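Local coordinates for muramidase (Sodiomyces alcalophilus, PDB 6ZM8), which probably cleaves the beta-1,4 linkages between N-acetylmuramic acid and N-acetylglucosamine in bacterial peptidoglycan, as a fungal lysozyme of glycoside hydrolase family 25, at residues A65-G69 against A70-R74; W116-D119 against F120-Y124; G107-Q110 against S111-V114; D139-T142 against Q143-N147; A73-F76 against A77-G81. All blocks are in the same frame, centred on the assembly; numbering follows the deposited sequence.

Contact 1: A65-G69 against A70-R74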
loop_
_atom_site.group_PDB
_atom_site.type_symbol
_atom_site.label_atom_id
_atom_site.label_comp_id
_atom_site.label_asym_id
_atom_site.label_seq_id
_atom_site.Cartn_x
_atom_site.Cartn_y
_atom_site.Cartn_z
ATOM N N ALA A 65 2.419 9.765 -14.835
ATOM C CA ALA A 65 2.394 10.661 -15.983
ATOM C C ALA A 65 1.203 11.623 -15.951
ATOM O O ALA A 65 1.207 12.562 -16.739
ATOM C CB ALA A 65 2.445 9.900 -17.292
ATOM N N ALA A 66 0.231 11.384 -15.095
ATOM C CA ALA A 66 -1.052 12.113 -15.167
ATOM C C ALA A 66 -1.031 13.416 -14.399
ATOM O O ALA A 66 -1.761 14.353 -14.752
ATOM C CB ALA A 66 -2.157 11.245 -14.609
ATOM N N SER A 67 -0.233 13.516 -13.353
ATOM C CA SER A 67 -0.234 14.683 -12.470
ATOM C C SER A 67 0.911 14.487 -11.508
ATOM O O SER A 67 1.503 13.384 -11.497
ATOM C CB SER A 67 -1.580 14.826 -11.747
ATOM O OG SER A 67 -2.003 13.577 -11.193
ATOM N N SER A 68 1.209 15.517 -10.725
ATOM C CA SER A 68 2.327 15.452 -9.801
ATOM C C SER A 68 2.068 14.433 -8.673
ATOM O O SER A 68 0.932 14.111 -8.322
ATOM C CB SER A 68 2.592 16.815 -9.202
ATOM O OG SER A 68 1.561 17.171 -8.313
ATOM N N GLY A 69 3.193 14.047 -8.050
ATOM C CA GLY A 69 3.082 13.211 -6.869
ATOM C C GLY A 69 2.346 13.942 -5.738
ATOM O O GLY A 69 1.572 13.332 -4.999
ATOM N N ALA A 70 2.603 15.241 -5.596
ATOM C CA ALA A 70 1.933 16.025 -4.545
ATOM C C ALA A 70 0.429 16.033 -4.770
ATOM O O ALA A 70 -0.348 15.900 -3.826
ATOM C CB ALA A 70 2.479 17.443 -4.506
ATOM N N ALA A 71 -0.010 16.236 -6.029
ATOM C CA ALA A 71 -1.447 16.293 -6.295
ATOM C C ALA A 71 -2.097 14.968 -5.936
ATOM O O ALA A 71 -3.218 14.919 -5.399
ATOM C CB ALA A 71 -1.715 16.641 -7.751
ATOM N N GLN A 72 -1.423 13.860 -6.249
ATOM C CA GLN A 72 -2.000 12.547 -5.942
ATOM C C GLN A 72 -1.964 12.258 -4.434
ATOM O O GLN A 72 -2.904 11.633 -3.929
ATOM C CB GLN A 72 -1.313 11.464 -6.776
ATOM C CG GLN A 72 -1.872 11.531 -8.198
ATOM C CD GLN A 72 -1.311 10.530 -9.180
ATOM O OE1 GLN A 72 -1.188 9.331 -8.877
ATOM N NE2 GLN A 72 -1.020 11.012 -10.365
ATOM N N ALA A 73 -0.921 12.712 -3.727
ATOM C CA ALA A 73 -0.924 12.537 -2.282
ATOM C C ALA A 73 -2.065 13.317 -1.635
ATOM O O ALA A 73 -2.709 12.815 -0.705
ATOM C CB ALA A 73 0.414 12.986 -1.702
ATOM N N ARG A 74 -2.318 14.544 -2.103
ATOM C CA ARG A 74 -3.439 15.324 -1.566
ATOM C C ARG A 74 -4.758 14.621 -1.849
ATOM O O ARG A 74 -5.650 14.568 -0.979
ATOM C CB ARG A 74 -3.482 16.737 -2.177
ATOM C CG ARG A 74 -2.440 17.679 -1.646
ATOM C CD ARG A 74 -2.600 19.115 -2.165
ATOM N NE ARG A 74 -2.122 19.276 -3.537
ATOM C CZ ARG A 74 -0.832 19.567 -3.917
ATOM N NH1 ARG A 74 0.077 19.623 -2.950
ATOM N NH2 ARG A 74 -0.499 19.648 -5.173
#
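Ser68 is the N-cap of helix 69-78. Its OG accepts the N-H of Ala71 at 2.9 Å, with an N-H...O angle of 159°. The torsion explains the reach: OG lies between the backbone N and the carbonyl carbon (chi1 70°), which turns it to the first helical turn. The Ala71 methyl sits against the same oxygen, with CB 3.4 Å from Ser68 OG. Two main-chain bonds complete the turn, Gln72 N to Ser68 O and Ala73 N to Gly69 O.

The tight part is the Gln72 side. This residue is buried, and its chain runs extended beyond CG, back to the residues that precede the helix. NE2 gives an N-H to Ser67 OG at 2.9 Å, near the amide plane. Ser67 has two deposited conformers, so this bond holds for the one described. Gln72 CG packs on the same hydroxyl, 3.6 Å from Ser67 OG. NE2 also bonds Gln63 O, and OE1 bonds His60 NE2. The amide is therefore gripped at both ends, which fixes which way round it lies.

The other side is loose. Ala66 is exposed, and its CB comes no nearer than 4.4 Å to Gln72 NE2. Arg74 is exposed too, and its NH2 stays 4.5 Å from Ser68 OG.

The turn follows strand 55-61 and rests on helix 110-128. Ser67 O bonds Trp116 NE1 there, while Ala70 meets Thr123 and Ala73 meets Phe120.

Contact 2: W116-D119 against F120-Y124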
loop_
_atom_site.group_PDB
_atom_site.type_symbol
_atom_site.label_atom_id
_atom_site.label_comp_id
_atom_site.label_asym_id
_atom_site.label_seq_id
_atom_site.Cartn_x
_atom_site.Cartn_y
_atom_site.Cartn_z
ATOM N N TRP A 116 9.131 11.977 -8.585
ATOM C CA TRP A 116 7.684 11.899 -8.458
ATOM C C TRP A 116 7.306 11.210 -7.144
ATOM O O TRP A 116 6.455 11.670 -6.389
ATOM C CB TRP A 116 7.109 11.147 -9.680
ATOM C CG TRP A 116 5.627 11.175 -9.758
ATOM C CD1 TRP A 116 4.904 12.037 -10.530
ATOM C CD2 TRP A 116 4.682 10.378 -9.025
ATOM N NE1 TRP A 116 3.552 11.824 -10.324
ATOM C CE2 TRP A 116 3.393 10.832 -9.411
ATOM C CE3 TRP A 116 4.766 9.326 -8.111
ATOM C CZ2 TRP A 116 2.225 10.284 -8.885
ATOM C CZ3 TRP A 116 3.606 8.781 -7.575
ATOM C CH2 TRP A 116 2.354 9.278 -7.958
ATOM N N ILE A 117 7.954 10.070 -6.899
ATOM C CA ILE A 117 7.706 9.315 -5.654
ATOM C C ILE A 117 8.071 10.187 -4.447
ATOM O O ILE A 117 7.329 10.220 -3.469
ATOM C CB ILE A 117 8.461 7.982 -5.681
ATOM C CG1 ILE A 117 7.952 7.099 -6.835
ATOM C CG2 ILE A 117 8.322 7.267 -4.336
ATOM C CD1 ILE A 117 8.885 5.942 -7.167
ATOM N N GLU A 118 9.225 10.878 -4.509
ATOM C CA GLU A 118 9.611 11.769 -3.415
ATOM C C GLU A 118 8.533 12.810 -3.156
ATOM O O GLU A 118 8.206 13.131 -2.006
ATOM C CB GLU A 118 10.949 12.416 -3.753
ATOM C CG GLU A 118 11.458 13.356 -2.651
ATOM C CD GLU A 118 11.797 12.633 -1.371
ATOM O OE1 GLU A 118 12.698 11.781 -1.383
ATOM O OE2 GLU A 118 11.087 12.830 -0.382
ATOM N N ASP A 119 7.985 13.392 -4.230
ATOM C CA ASP A 119 6.949 14.401 -4.070
ATOM C C ASP A 119 5.707 13.792 -3.392
ATOM O O ASP A 119 5.111 14.399 -2.491
ATOM C CB ASP A 119 6.624 15.003 -5.440
ATOM C CG ASP A 119 5.848 16.295 -5.402
ATOM O OD1 ASP A 119 5.926 17.027 -4.424
ATOM O OD2 ASP A 119 5.187 16.571 -6.451
ATOM N N PHE A 120 5.316 12.596 -3.810
ATOM C CA PHE A 120 4.178 11.932 -3.159
ATOM C C PHE A 120 4.465 11.689 -1.673
ATOM O O PHE A 120 3.636 12.002 -0.806
ATOM C CB PHE A 120 3.857 10.612 -3.884
ATOM C CG PHE A 120 2.625 9.941 -3.325
ATOM C CD1 PHE A 120 2.670 9.199 -2.146
ATOM C CD2 PHE A 120 1.406 10.063 -3.985
ATOM C CE1 PHE A 120 1.513 8.626 -1.618
ATOM C CE2 PHE A 120 0.253 9.463 -3.471
ATOM C CZ PHE A 120 0.310 8.756 -2.286
ATOM N N VAL A 121 5.602 11.074 -1.370
ATOM C CA VAL A 121 5.778 10.648 0.030
ATOM C C VAL A 121 6.036 11.861 0.944
ATOM O O VAL A 121 5.637 11.832 2.096
ATOM C CB VAL A 121 6.862 9.560 0.191
ATOM C CG1 VAL A 121 6.607 8.383 -0.751
ATOM C CG2 VAL A 121 8.261 10.080 -0.014
ATOM N N THR A 122 6.768 12.887 0.472
ATOM C CA THR A 122 6.950 14.084 1.280
ATOM C C THR A 122 5.615 14.780 1.508
ATOM O O THR A 122 5.320 15.239 2.623
ATOM C CB THR A 122 7.975 15.005 0.608
ATOM O OG1 THR A 122 9.248 14.393 0.649
ATOM C CG2 THR A 122 8.073 16.353 1.279
ATOM N N THR A 123 4.802 14.889 0.462
ATOM C CA THR A 123 3.503 15.553 0.598
ATOM C C THR A 123 2.592 14.770 1.544
ATOM O O THR A 123 1.944 15.346 2.427
ATOM C CB THR A 123 2.868 15.765 -0.775
ATOM O OG1 THR A 123 3.737 16.577 -1.580
ATOM C CG2 THR A 123 1.526 16.470 -0.663
ATOM N N TYR A 124 2.535 13.449 1.363
ATOM C CA TYR A 124 1.684 12.631 2.224
ATOM C C TYR A 124 2.090 12.783 3.704
ATOM O O TYR A 124 1.247 12.884 4.578
ATOM C CB TYR A 124 1.751 11.163 1.762
ATOM C CG TYR A 124 0.808 10.274 2.554
ATOM C CD1 TYR A 124 -0.549 10.219 2.253
ATOM C CD2 TYR A 124 1.282 9.511 3.616
ATOM C CE1 TYR A 124 -1.418 9.435 2.993
ATOM C CE2 TYR A 124 0.420 8.715 4.362
ATOM C CZ TYR A 124 -0.936 8.681 4.056
ATOM O OH TYR A 124 -1.751 7.904 4.836
#
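Asp119 O is gripped twice by Thr123. Thr123 N donates to Asp119 O at 3.0 Å. The hydroxyl donates as well, with Thr123 OG1 2.7 Å from Asp119 O. The two donors come from opposite faces of the carbonyl plane. Thr123 OG1 gets there because it stands beside its own backbone N, anti to the carbonyl carbon (chi1 -60°). The Asp119 side chain runs alongside, with OD1 3.6 Å from Thr123 OG1. With a valine in place of Thr123 the hydroxyl is gone, and Asp119 O would probably lose its second donor, leaving the main-chain N-H of this residue.

One position back, Glu118 bends at chi2 (66°) and brings OE2 to 2.6 Å from Thr122 OG1. Its OE1 forms a salt bridge with Arg150, its strongest polar partner, and OE2 forms one with Arg154. This face is polar and partly open to solvent.

The buried side is apolar. Trp116 and Phe120 lie side by side and point the same way, with Trp116 CZ3 4.1 Å from Phe120 CB. Ile117 CG2 meets Val121 CG1, also at 4.1 Å. Ile117 and Phe120 both reach Leu94 of strand 93-95.

Helix 110-128 is the crossover helix of a beta-alpha-beta unit. It links the parallel strands 93-95 and 133-136 in the TIM-barrel-type fold of the family.

Contact 3: G107-Q110 against S111-V114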
loop_
_atom_site.group_PDB
_atom_site.type_symbol
_atom_site.label_atom_id
_atom_site.label_comp_id
_atom_site.label_asym_id
_atom_site.label_seq_id
_atom_site.Cartn_x
_atom_site.Cartn_y
_atom_site.Cartn_z
ATOM N N GLY A 107 6.629 6.454 -19.256
ATOM C CA GLY A 107 7.342 7.474 -20.022
ATOM C C GLY A 107 8.270 8.345 -19.194
ATOM O O GLY A 107 8.884 9.250 -19.770
ATOM N N LEU A 108 8.381 8.110 -17.897
ATOM C CA LEU A 108 9.288 8.911 -17.078
ATOM C C LEU A 108 10.690 8.305 -17.119
ATOM O O LEU A 108 10.861 7.091 -17.164
ATOM C CB LEU A 108 8.832 8.983 -15.607
ATOM C CG LEU A 108 7.730 9.993 -15.284
ATOM C CD1 LEU A 108 6.372 9.622 -15.866
ATOM C CD2 LEU A 108 7.606 10.185 -13.770
ATOM N N SER A 109 11.723 9.157 -17.026
ATOM C CA SER A 109 13.055 8.667 -16.744
ATOM C C SER A 109 13.103 8.133 -15.300
ATOM O O SER A 109 12.216 8.373 -14.499
ATOM C CB SER A 109 14.077 9.770 -16.933
ATOM O OG SER A 109 13.777 10.821 -16.035
ATOM N N GLN A 110 14.173 7.395 -14.994
ATOM C CA GLN A 110 14.310 6.828 -13.645
ATOM C C GLN A 110 14.398 7.940 -12.604
ATOM O O GLN A 110 13.724 7.881 -11.573
ATOM C CB GLN A 110 15.523 5.908 -13.570
ATOM C CG GLN A 110 15.406 4.678 -14.472
ATOM C CD GLN A 110 16.612 3.800 -14.422
ATOM O OE1 GLN A 110 17.738 4.276 -14.120
ATOM N NE2 GLN A 110 16.456 2.525 -14.719
ATOM N N SER A 111 15.217 8.956 -12.882
ATOM C CA SER A 111 15.354 10.038 -11.929
ATOM C C SER A 111 14.059 10.844 -11.799
ATOM O O SER A 111 13.697 11.273 -10.705
ATOM C CB SER A 111 16.540 10.909 -12.330
ATOM O OG SER A 111 16.358 11.481 -13.623
ATOM N N ALA A 112 13.322 11.043 -12.910
ATOM C CA ALA A 112 12.046 11.725 -12.822
ATOM C C ALA A 112 11.069 10.893 -11.975
ATOM O O ALA A 112 10.239 11.455 -11.236
ATOM C CB ALA A 112 11.447 12.026 -14.174
ATOM N N MET A 113 11.110 9.584 -12.115
ATOM C CA MET A 113 10.228 8.723 -11.330
ATOM C C MET A 113 10.566 8.819 -9.837
ATOM O O MET A 113 9.677 8.910 -8.993
ATOM C CB MET A 113 10.340 7.281 -11.832
ATOM C CG MET A 113 9.361 6.340 -11.131
ATOM S SD MET A 113 7.628 6.668 -11.413
ATOM C CE MET A 113 7.473 6.021 -13.075
ATOM N N VAL A 114 11.871 8.796 -9.508
ATOM C CA VAL A 114 12.274 8.987 -8.116
ATOM C C VAL A 114 11.753 10.324 -7.602
ATOM O O VAL A 114 11.227 10.403 -6.484
ATOM C CB VAL A 114 13.796 8.870 -7.989
ATOM C CG1 VAL A 114 14.292 9.337 -6.620
ATOM C CG2 VAL A 114 14.251 7.441 -8.248
#
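Leu108 reaches over the first turn of helix 110-128. Its CB lies 4.3 Å from Ala112 CB and 4.1 Å from Met113 CE. CG stands beside the backbone N, anti to the carbonyl carbon (chi1 -81°), and from there CD2 turns to the helix backbone, 3.9 Å from both Met113 CA and Ala112 O. CD1 goes the other way, to Ala65. Met113 meets Leu108 halfway: its chain bends at chi2 and chi3, which carries CE back toward the leucine. Leu108 also packs on Pro64.

The next residue, Ser109, is the N-cap. Its OG accepts the N-H of Ala112 at 3.2 Å. The Ala112 methyl is just as near, with CB 3.2 Å from Ser109 OG. Main-chain bonds from Met113 N to Ser109 O and from Val114 N to Gln110 O start the helix proper. Gln110 points away from this turn, and its NE2 bonds Gln143 O on helix 138-145.

Leu108 and Met113 flank the cap at the N' and N4 positions, which makes a hydrophobic staple. The chemistry is divided: the hydroxyl of an exposed serine takes up an amide N-H of the first turn, while an apolar pair closes the turn beside it.

Contact 4: D139-T142 against Q143-N147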
loop_
_atom_site.group_PDB
_atom_site.type_symbol
_atom_site.label_atom_id
_atom_site.label_comp_id
_atom_site.label_asym_id
_atom_site.label_seq_id
_atom_site.Cartn_x
_atom_site.Cartn_y
_atom_site.Cartn_z
ATOM N N ASP A 139 11.373 -6.078 -9.662
ATOM C CA ASP A 139 11.657 -5.890 -11.085
ATOM C C ASP A 139 11.132 -4.537 -11.583
ATOM O O ASP A 139 11.844 -3.852 -12.342
ATOM C CB ASP A 139 11.128 -7.077 -11.910
ATOM C CG ASP A 139 9.663 -7.417 -11.652
ATOM O OD1 ASP A 139 9.345 -7.774 -10.505
ATOM O OD2 ASP A 139 8.858 -7.321 -12.608
ATOM N N TRP A 140 9.928 -4.135 -11.190
ATOM C CA TRP A 140 9.443 -2.813 -11.635
ATOM C C TRP A 140 10.341 -1.720 -11.068
ATOM O O TRP A 140 10.744 -0.783 -11.750
ATOM C CB TRP A 140 7.983 -2.582 -11.223
ATOM C CG TRP A 140 7.444 -1.281 -11.772
ATOM C CD1 TRP A 140 6.794 -1.131 -12.951
ATOM C CD2 TRP A 140 7.566 0.035 -11.209
ATOM N NE1 TRP A 140 6.483 0.186 -13.183
ATOM C CE2 TRP A 140 6.968 0.930 -12.137
ATOM C CE3 TRP A 140 8.146 0.561 -10.045
ATOM C CZ2 TRP A 140 6.951 2.300 -11.934
ATOM C CZ3 TRP A 140 8.157 1.939 -9.861
ATOM C CH2 TRP A 140 7.570 2.798 -10.802
ATOM N N TRP A 141 10.642 -1.844 -9.772
ATOM C CA TRP A 141 11.435 -0.819 -9.093
ATOM C C TRP A 141 12.805 -0.688 -9.742
ATOM O O TRP A 141 13.351 0.423 -9.894
ATOM C CB TRP A 141 11.561 -1.204 -7.602
ATOM C CG TRP A 141 12.106 -0.101 -6.754
ATOM C CD1 TRP A 141 13.389 0.031 -6.280
ATOM C CD2 TRP A 141 11.358 1.003 -6.249
ATOM N NE1 TRP A 141 13.475 1.153 -5.500
ATOM C CE2 TRP A 141 12.253 1.771 -5.461
ATOM C CE3 TRP A 141 10.015 1.406 -6.342
ATOM C CZ2 TRP A 141 11.861 2.928 -4.798
ATOM C CZ3 TRP A 141 9.621 2.549 -5.682
ATOM C CH2 TRP A 141 10.539 3.301 -4.906
ATOM N N THR A 142 13.397 -1.810 -10.113
ATOM C CA THR A 142 14.709 -1.771 -10.772
ATOM C C THR A 142 14.620 -1.030 -12.112
ATOM O O THR A 142 15.410 -0.124 -12.382
ATOM C CB THR A 142 15.247 -3.202 -10.920
ATOM O OG1 THR A 142 15.434 -3.777 -9.623
ATOM C CG2 THR A 142 16.547 -3.243 -11.666
ATOM N N GLN A 143 13.671 -1.420 -12.938
ATOM C CA GLN A 143 13.619 -0.799 -14.263
ATOM C C GLN A 143 13.226 0.666 -14.212
ATOM O O GLN A 143 13.673 1.479 -15.037
ATOM C CB GLN A 143 12.576 -1.537 -15.074
ATOM C CG GLN A 143 13.008 -2.933 -15.355
ATOM C CD GLN A 143 12.041 -3.677 -16.222
ATOM O OE1 GLN A 143 11.384 -3.172 -17.094
ATOM N NE2 GLN A 143 12.111 -5.009 -16.259
ATOM N N CYS A 144 12.289 0.996 -13.331
ATOM C CA CYS A 144 11.652 2.315 -13.422
ATOM C C CYS A 144 12.233 3.356 -12.462
ATOM O O CYS A 144 12.010 4.549 -12.688
ATOM C CB CYS A 144 10.149 2.229 -13.218
ATOM S SG CYS A 144 9.304 1.205 -14.469
ATOM N N THR A 145 12.985 2.932 -11.436
ATOM C CA THR A 145 13.640 3.894 -10.535
ATOM C C THR A 145 15.154 3.755 -10.575
ATOM O O THR A 145 15.827 4.494 -9.857
ATOM C CB THR A 145 13.177 3.792 -9.059
ATOM O OG1 THR A 145 13.791 2.671 -8.411
ATOM C CG2 THR A 145 11.676 3.764 -8.915
ATOM N N GLY A 146 15.690 2.825 -11.366
ATOM C CA GLY A 146 17.120 2.530 -11.266
ATOM C C GLY A 146 17.464 1.815 -9.977
ATOM O O GLY A 146 18.607 1.883 -9.509
ATOM N N ASN A 147 16.486 1.127 -9.387
ATOM C CA ASN A 147 16.669 0.437 -8.107
ATOM C C ASN A 147 17.108 1.429 -7.025
ATOM O O ASN A 147 18.141 1.238 -6.357
ATOM C CB ASN A 147 17.579 -0.783 -8.218
ATOM C CG ASN A 147 17.240 -1.853 -7.183
ATOM O OD1 ASN A 147 16.288 -1.718 -6.421
ATOM N ND2 ASN A 147 18.014 -2.909 -7.184
#
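The CB-SG bond of Cys144 lies over one face of the Trp140 indole. SG is 3.5 Å from the centroid of the five-membered ring, a sulfur-aromatic contact. CB sits over the six-membered ring, 3.5 Å from that centroid, a CH-pi contact.

Trp141 and Thr145 repeat the pattern one residue on. Thr145 CG2 stands over the six-membered ring of Trp141, 3.8 Å from its centroid. Thr145 OG1 is over the same ring system, offset toward the rim. It sits between the backbone N and the carbonyl carbon (chi1 77°), which brings it to Trp141 O, where it donates at 2.7 Å. That carbonyl accepts from Thr145 N and Asn147 N as well.

Asn147 takes the edge of Trp141. Its OD1 lies in the ring plane, 3.4 Å from Trp141 CD1, and the amide stands nearly upright to the indole (81°). OD1 bonds Asn171 N, and Trp141 NE1 bonds Ser148 O. Gly146 has positive phi, which favours glycine.

Helix 138-145 follows strand 133-136, on which Trp141 packs. Helix 110-128 packs against it: Met113 touches Trp140 and Thr145, Val114 touches Thr145, and Ile117 touches Trp141 and Thr145. A disulfide ties Cys144 to Cys105.

Contact 5: A73-F76 against A77-G81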
loop_
_atom_site.group_PDB
_atom_site.type_symbol
_atom_site.label_atom_id
_atom_site.label_comp_id
_atom_site.label_asym_id
_atom_site.label_seq_id
_atom_site.Cartn_x
_atom_site.Cartn_y
_atom_site.Cartn_z
ATOM N N ALA A 73 -0.921 12.712 -3.727
ATOM C CA ALA A 73 -0.924 12.537 -2.282
ATOM C C ALA A 73 -2.065 13.317 -1.635
ATOM O O ALA A 73 -2.709 12.815 -0.705
ATOM C CB ALA A 73 0.414 12.986 -1.702
ATOM N N ARG A 74 -2.318 14.544 -2.103
ATOM C CA ARG A 74 -3.439 15.324 -1.566
ATOM C C ARG A 74 -4.758 14.621 -1.849
ATOM O O ARG A 74 -5.650 14.568 -0.979
ATOM C CB ARG A 74 -3.482 16.737 -2.177
ATOM C CG ARG A 74 -2.440 17.679 -1.646
ATOM C CD ARG A 74 -2.600 19.115 -2.165
ATOM N NE ARG A 74 -2.122 19.276 -3.537
ATOM C CZ ARG A 74 -0.832 19.567 -3.917
ATOM N NH1 ARG A 74 0.077 19.623 -2.950
ATOM N NH2 ARG A 74 -0.499 19.648 -5.173
ATOM N N TYR A 75 -4.949 14.138 -3.068
ATOM C CA TYR A 75 -6.205 13.470 -3.432
ATOM C C TYR A 75 -6.411 12.223 -2.570
ATOM O O TYR A 75 -7.497 11.981 -2.040
ATOM C CB TYR A 75 -6.170 13.126 -4.918
ATOM C CG TYR A 75 -7.456 12.546 -5.437
ATOM C CD1 TYR A 75 -8.596 13.300 -5.517
ATOM C CD2 TYR A 75 -7.532 11.238 -5.882
ATOM C CE1 TYR A 75 -9.789 12.792 -6.045
ATOM C CE2 TYR A 75 -8.699 10.703 -6.401
ATOM C CZ TYR A 75 -9.818 11.486 -6.507
ATOM O OH TYR A 75 -10.940 10.950 -7.072
ATOM N N PHE A 76 -5.364 11.412 -2.442
ATOM C CA PHE A 76 -5.429 10.209 -1.610
ATOM C C PHE A 76 -5.751 10.550 -0.156
ATOM O O PHE A 76 -6.667 9.964 0.444
ATOM C CB PHE A 76 -4.083 9.492 -1.727
ATOM C CG PHE A 76 -3.929 8.298 -0.838
ATOM C CD1 PHE A 76 -4.863 7.257 -0.811
ATOM C CD2 PHE A 76 -2.764 8.156 -0.070
ATOM C CE1 PHE A 76 -4.627 6.120 -0.052
ATOM C CE2 PHE A 76 -2.535 7.007 0.677
ATOM C CZ PHE A 76 -3.466 5.983 0.681
ATOM N N ALA A 77 -5.000 11.495 0.437
ATOM C CA ALA A 77 -5.183 11.812 1.854
ATOM C C ALA A 77 -6.574 12.370 2.141
ATOM O O ALA A 77 -7.055 12.236 3.255
ATOM C CB ALA A 77 -4.111 12.753 2.328
ATOM N N SER A 78 -7.198 13.018 1.150
ATOM C CA SER A 78 -8.536 13.601 1.298
ATOM C C SER A 78 -9.655 12.600 1.042
ATOM O O SER A 78 -10.812 12.952 1.294
ATOM C CB SER A 78 -8.701 14.806 0.298
ATOM O OG SER A 78 -7.899 15.872 0.650
ATOM N N ASN A 79 -9.349 11.437 0.500
ATOM C CA ASN A 79 -10.371 10.523 -0.017
ATOM C C ASN A 79 -10.112 9.081 0.428
ATOM O O ASN A 79 -10.398 8.145 -0.324
ATOM C CB ASN A 79 -10.475 10.626 -1.545
ATOM C CG ASN A 79 -11.028 11.969 -1.966
ATOM O OD1 ASN A 79 -12.236 12.226 -1.800
ATOM N ND2 ASN A 79 -10.198 12.818 -2.453
ATOM N N GLY A 80 -9.636 8.923 1.653
ATOM C CA GLY A 80 -9.535 7.604 2.265
ATOM C C GLY A 80 -8.197 7.298 2.884
ATOM O O GLY A 80 -8.116 6.404 3.732
ATOM N N GLY A 81 -7.164 8.022 2.449
ATOM C CA GLY A 81 -5.810 7.814 2.946
ATOM C C GLY A 81 -5.464 8.621 4.182
ATOM O O GLY A 81 -4.288 8.629 4.599
#
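Phe76 O accepts two main-chain N-H groups, from Gly81 N at 2.8 Å and from Asn79 N, on opposite faces of its plane, as helix 69-78 gives way to loop. The bond to Gly81 spans five residues and wraps the chain round the carbonyl. Earlier, Ala77 N still bonds Ala73 O in the ordinary helical way. The turn needs its glycines. Gly80 has a phi of 131°, where a side chain would run into the preceding carbonyl oxygen. A CB on Gly81 would collide with the Phe76 ring.

The Phe76 ring lies under Gly81. Gly81 CA stands over one face, 3.7 Å from the Phe76 centroid and close to its normal, a CH-pi contact. Cut back to an alanine, this position is likely to leave a gap under Gly81 CA and Tyr124 without its ring partner.

Asn79 turns back along the helix. Its CG stands beside its own backbone N, anti to the carbonyl carbon (chi1 -68°), which folds the amide back to Tyr75. ND2 donates to Tyr75 O at 2.9 Å, in the carbonyl plane and on a lone pair. The same nitrogen lies over one face of the Tyr75 ring, 3.5 Å from Tyr75 CD1. The amide and the ring are inclined by 47°, so they do not stack flat. Tyr75 OH has its own partner in Lys38 NZ.

Phe76 also packs on Ala31 and Thr32 of strand 26-33, and Gly81 O bonds Tyr124 OH. This is the C-terminal end of a helix in a beta-alpha-beta unit, strand 55-61, helix 69-78 and strand 93-95, of a TIM-barrel-type fold.

Overall arrangement
Three consecutive helices carry all five contacts, and all are partly buried. Contacts 1 and 5 share Ala73 and Arg74 and hold the two ends of helix 69-78. Contacts 3 and 2 lie at the start and middle of helix 110-128. Contact 4 spans helix 138-145 and its C-terminal turn. Contact 3 is the most peripheral, its centre about 20 Å from the chain's centre, with an exposed cap. Contact 5 is closest in, at about 13 Å. Contacts 2, 4 and 5 bury aromatic residues. Both helix starts use a serine N-cap, but contact 1 puts a polar pair where contact 3 has an apolar staple. Contacts 4 and 5 end helices with carbonyls that accept two or three donors. Contact 2 touches each of the other four.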